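Amoebiasin-2 (Entamoeba histolytica, PDB 3M86) inhibits cysteine proteases of the amoeba, blocking their substrate-binding site with a wedge built from three loops. Local coordinates at residues Ile28-Asn33 with Tyr38-Glu43. Numbering follows the deposited sequence.
Sequences IQLRTN and YAWNIE
Leu30 and Trp40 meet in a sheet-to-sheet contact across the core of the immunoglobulin-like beta sandwich of the chagasin (I42) family, where strand 25-32 passes through the BC loop into strand 39-43 of the facing sheet. The geometry supports packing between sheets over pairing within one: the short axes lie 7.9 Å apart at closest approach, run at 144°, and share no backbone-to-backbone hydrogen bond. Each strand pairs elsewhere, Leu30 with Arg72 and Ala39 with Ser91.

The indole carries the contact. CG of Trp40 lies anti to its carbonyl carbon (chi1 -71°), which extends the ring toward strand 25-32. Leu30 CD1 sits 3.6 Å from the centroid of the five-membered ring of Trp40, nearly along its normal, a CH-pi contact over one face. Thr32 closes on the ring edge, its CB lying 3.9 Å from Trp40 CD1. Further from the loop, Ile28 and Ile42 touch through their CD1 atoms at 3.9 Å.

Asn33 and Tyr38 begin and end the BC loop, which interacts with the catalytic cysteine and histidine of the target protease. Tyr90 of strand 82-91 bridges the sheets here: its hydroxyl accepts a hydrogen bond from Asn33 N, and its ring meets those of Trp40 and Tyr38.

One polar bond ties the strands: Trp40 NE1 donates to Arg31 O at 2.9 Å, nearly straight at 178°, with the oxygen in the indole plane but the nitrogen above the carbonyl plane.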
ATOM      1  N   ILE A  28       0.393   3.440   2.504  1.00  8.11           N
ATOM      2  CA  ILE A  28       1.159   2.234   2.234  1.00  6.80           C
ATOM      3  C   ILE A  28       2.325   2.661   1.359  1.00  9.28           C
ATOM      4  O   ILE A  28       2.122   3.196   0.267  1.00 11.39           O
ATOM      5  CB  ILE A  28       0.292   1.211   1.508  1.00  9.02           C
ATOM      6  CG1 ILE A  28      -0.897   0.830   2.407  1.00 11.40           C
ATOM      7  CG2 ILE A  28       1.119  -0.029   1.117  1.00 11.67           C
ATOM      8  CD1 ILE A  28      -2.020   0.123   1.677  1.00 13.83           C
ATOM      9  N   GLN A  29       3.538   2.437   1.847  1.00  7.35           N
ATOM     10  CA  GLN A  29       4.746   2.896   1.171  1.00  8.84           C
ATOM     11  C   GLN A  29       5.638   1.688   0.923  1.00  8.29           C
ATOM     12  O   GLN A  29       6.141   1.082   1.871  1.00 11.70           O
ATOM     13  CB  GLN A  29       5.474   3.932   2.031  1.00  9.76           C
ATOM     14  CG  GLN A  29       4.681   5.235   2.165  1.00 14.82           C
ATOM     15  CD  GLN A  29       5.457   6.332   2.882  1.00 21.10           C
ATOM     16  OE1 GLN A  29       6.457   6.069   3.551  1.00 26.68           O
ATOM     17  NE2 GLN A  29       4.991   7.570   2.747  1.00 26.41           N
ATOM     18  N   LEU A  30       5.784   1.334  -0.351  1.00  7.68           N
ATOM     19  CA  LEU A  30       6.457   0.095  -0.739  1.00  7.24           C
ATOM     20  C   LEU A  30       7.525   0.400  -1.768  1.00  9.68           C
ATOM     21  O   LEU A  30       7.406   1.351  -2.530  1.00 13.59           O
ATOM     22  CB  LEU A  30       5.442  -0.876  -1.358  1.00  6.89           C
ATOM     23  CG  LEU A  30       4.209  -1.158  -0.493  1.00  8.37           C
ATOM     24  CD1 LEU A  30       3.217  -2.013  -1.276  1.00 12.54           C
ATOM     25  CD2 LEU A  30       4.615  -1.844   0.812  1.00  9.90           C
ATOM     26  N   ARG A  31       8.568  -0.418  -1.815  1.00  6.77           N
ATOM     27  CA  ARG A  31       9.540  -0.270  -2.888  1.00  7.23           C
ATOM     28  C   ARG A  31       9.098  -1.089  -4.097  1.00  8.78           C
ATOM     29  O   ARG A  31       8.438  -2.122  -3.982  1.00  9.99           O
ATOM     30  CB  ARG A  31      10.959  -0.670  -2.457  1.00 10.96           C
ATOM     31  CG  ARG A  31      11.575   0.198  -1.338  1.00 19.00           C
ATOM     32  CD  ARG A  31      11.275   1.686  -1.481  1.00 30.51           C
ATOM     33  NE  ARG A  31      12.037   2.505  -0.531  1.00 28.41           N
ATOM     34  CZ  ARG A  31      11.553   3.026   0.597  1.00 33.44           C
ATOM     35  NH1 ARG A  31      10.288   2.832   0.958  1.00 33.29           N
ATOM     36  NH2 ARG A  31      12.345   3.757   1.370  1.00 37.39           N
ATOM     37  N   THR A  32       9.492  -0.623  -5.266  1.00  9.28           N
ATOM     38  CA  THR A  32       9.059  -1.244  -6.506  1.00  8.74           C
ATOM     39  C   THR A  32      10.099  -0.991  -7.588  1.00 12.43           C
ATOM     40  O   THR A  32      10.902  -0.066  -7.475  1.00 12.97           O
ATOM     41  CB  THR A  32       7.649  -0.725  -6.914  1.00  9.09           C
ATOM     42  OG1 THR A  32       7.216  -1.394  -8.100  1.00 12.74           O
ATOM     43  CG2 THR A  32       7.678   0.781  -7.172  1.00 13.06           C
ATOM     44  N   ASN A  33      10.123  -1.842  -8.612  1.00 10.63           N
ATOM     45  CA  ASN A  33      11.085  -1.695  -9.715  1.00 10.00           C
ATOM     46  C   ASN A  33      10.375  -1.781 -11.042  1.00 12.18           C
ATOM     47  O   ASN A  33      10.297  -2.846 -11.644  1.00 15.03           O
ATOM     48  CB  ASN A  33      12.136  -2.797  -9.637  1.00 14.55           C
ATOM     49  CG  ASN A  33      13.156  -2.708 -10.745  1.00 24.33           C
ATOM     50  OD1 ASN A  33      13.204  -1.724 -11.483  1.00 23.62           O
ATOM     51  ND2 ASN A  33      13.987  -3.744 -10.871  1.00 26.18           N
ATOM     52  N   TYR A  38       7.071  -5.396 -13.138  1.00 14.77           N
ATOM     53  CA  TYR A  38       6.289  -5.690 -11.931  1.00 13.63           C
ATOM     54  C   TYR A  38       5.641  -4.437 -11.371  1.00 14.33           C
ATOM     55  O   TYR A  38       6.159  -3.328 -11.532  1.00 15.53           O
ATOM     56  CB  TYR A  38       7.145  -6.332 -10.830  1.00 13.57           C
ATOM     57  CG  TYR A  38       7.445  -7.788 -11.083  1.00 16.85           C
ATOM     58  CD1 TYR A  38       6.582  -8.779 -10.637  1.00 18.21           C
ATOM     59  CD2 TYR A  38       8.585  -8.172 -11.783  1.00 17.32           C
ATOM     60  CE1 TYR A  38       6.849 -10.114 -10.877  1.00 22.97           C
ATOM     61  CE2 TYR A  38       8.856  -9.500 -12.027  1.00 21.65           C
ATOM     62  CZ  TYR A  38       7.987 -10.465 -11.572  1.00 25.15           C
ATOM     63  OH  TYR A  38       8.269 -11.788 -11.822  1.00 25.69           O
ATOM     64  N   ALA A  39       4.505  -4.623 -10.709  1.00 13.55           N
ATOM     65  CA  ALA A  39       3.866  -3.531  -9.979  1.00 14.14           C
ATOM     66  C   ALA A  39       3.037  -4.110  -8.848  1.00 11.45           C
ATOM     67  O   ALA A  39       2.626  -5.269  -8.900  1.00 16.11           O
ATOM     68  CB  ALA A  39       2.992  -2.695 -10.901  1.00 14.42           C
ATOM     69  N   TRP A  40       2.802  -3.304  -7.818  1.00  8.97           N
ATOM     70  CA  TRP A  40       1.944  -3.720  -6.727  1.00  9.44           C
ATOM     71  C   TRP A  40       0.505  -3.540  -7.155  1.00 14.49           C
ATOM     72  O   TRP A  40       0.152  -2.527  -7.757  1.00 15.64           O
ATOM     73  CB  TRP A  40       2.212  -2.880  -5.481  1.00  8.63           C
ATOM     74  CG  TRP A  40       3.537  -3.183  -4.841  1.00  7.94           C
ATOM     75  CD1 TRP A  40       4.702  -2.478  -4.975  1.00 12.51           C
ATOM     76  CD2 TRP A  40       3.817  -4.260  -3.965  1.00  8.87           C
ATOM     77  NE1 TRP A  40       5.693  -3.061  -4.231  1.00  9.35           N
ATOM     78  CE2 TRP A  40       5.180  -4.160  -3.592  1.00  9.89           C
ATOM     79  CE3 TRP A  40       3.047  -5.305  -3.444  1.00  7.85           C
ATOM     80  CZ2 TRP A  40       5.787  -5.062  -2.727  1.00 11.33           C
ATOM     81  CZ3 TRP A  40       3.649  -6.200  -2.572  1.00 12.13           C
ATOM     82  CH2 TRP A  40       5.007  -6.076  -2.224  1.00 14.61           C
ATOM     83  N   ASN A  41      -0.316  -4.546  -6.879  1.00 13.07           N
ATOM     84  CA  ASN A  41      -1.745  -4.442  -7.138  1.00 13.66           C
ATOM     85  C   ASN A  41      -2.423  -4.478  -5.787  1.00 16.03           C
ATOM     86  O   ASN A  41      -2.083  -5.315  -4.952  1.00 21.34           O
ATOM     87  CB  ASN A  41      -2.201  -5.631  -7.985  1.00 26.53           C
ATOM     88  CG  ASN A  41      -3.624  -5.485  -8.481  1.00 50.23           C
ATOM     89  OD1 ASN A  41      -3.985  -4.470  -9.076  1.00 61.13           O
ATOM     90  ND2 ASN A  41      -4.436  -6.510  -8.253  1.00 63.16           N
ATOM     91  N   ILE A  42      -3.362  -3.571  -5.554  1.00 14.98           N
ATOM     92  CA  ILE A  42      -4.043  -3.524  -4.264  1.00 12.46           C
ATOM     93  C   ILE A  42      -5.508  -3.952  -4.354  1.00 16.94           C
ATOM     94  O   ILE A  42      -6.223  -3.614  -5.307  1.00 21.38           O
ATOM     95  CB  ILE A  42      -3.931  -2.125  -3.626  1.00 12.56           C
ATOM     96  CG1 ILE A  42      -4.461  -2.138  -2.195  1.00 13.04           C
ATOM     97  CG2 ILE A  42      -4.664  -1.073  -4.477  1.00 16.32           C
ATOM     98  CD1 ILE A  42      -4.196  -0.856  -1.433  1.00 17.67           C
ATOM     99  N   GLU A  43      -5.935  -4.728  -3.365  1.00 14.86           N
ATOM    100  CA  GLU A  43      -7.328  -5.115  -3.232  1.00 18.24           C
ATOM    101  C   GLU A  43      -7.804  -4.596  -1.894  1.00 17.43           C
ATOM    102  O   GLU A  43      -7.219  -4.896  -0.851  1.00 18.45           O
ATOM    103  CB  GLU A  43      -7.490  -6.636  -3.304  1.00 23.94           C
TER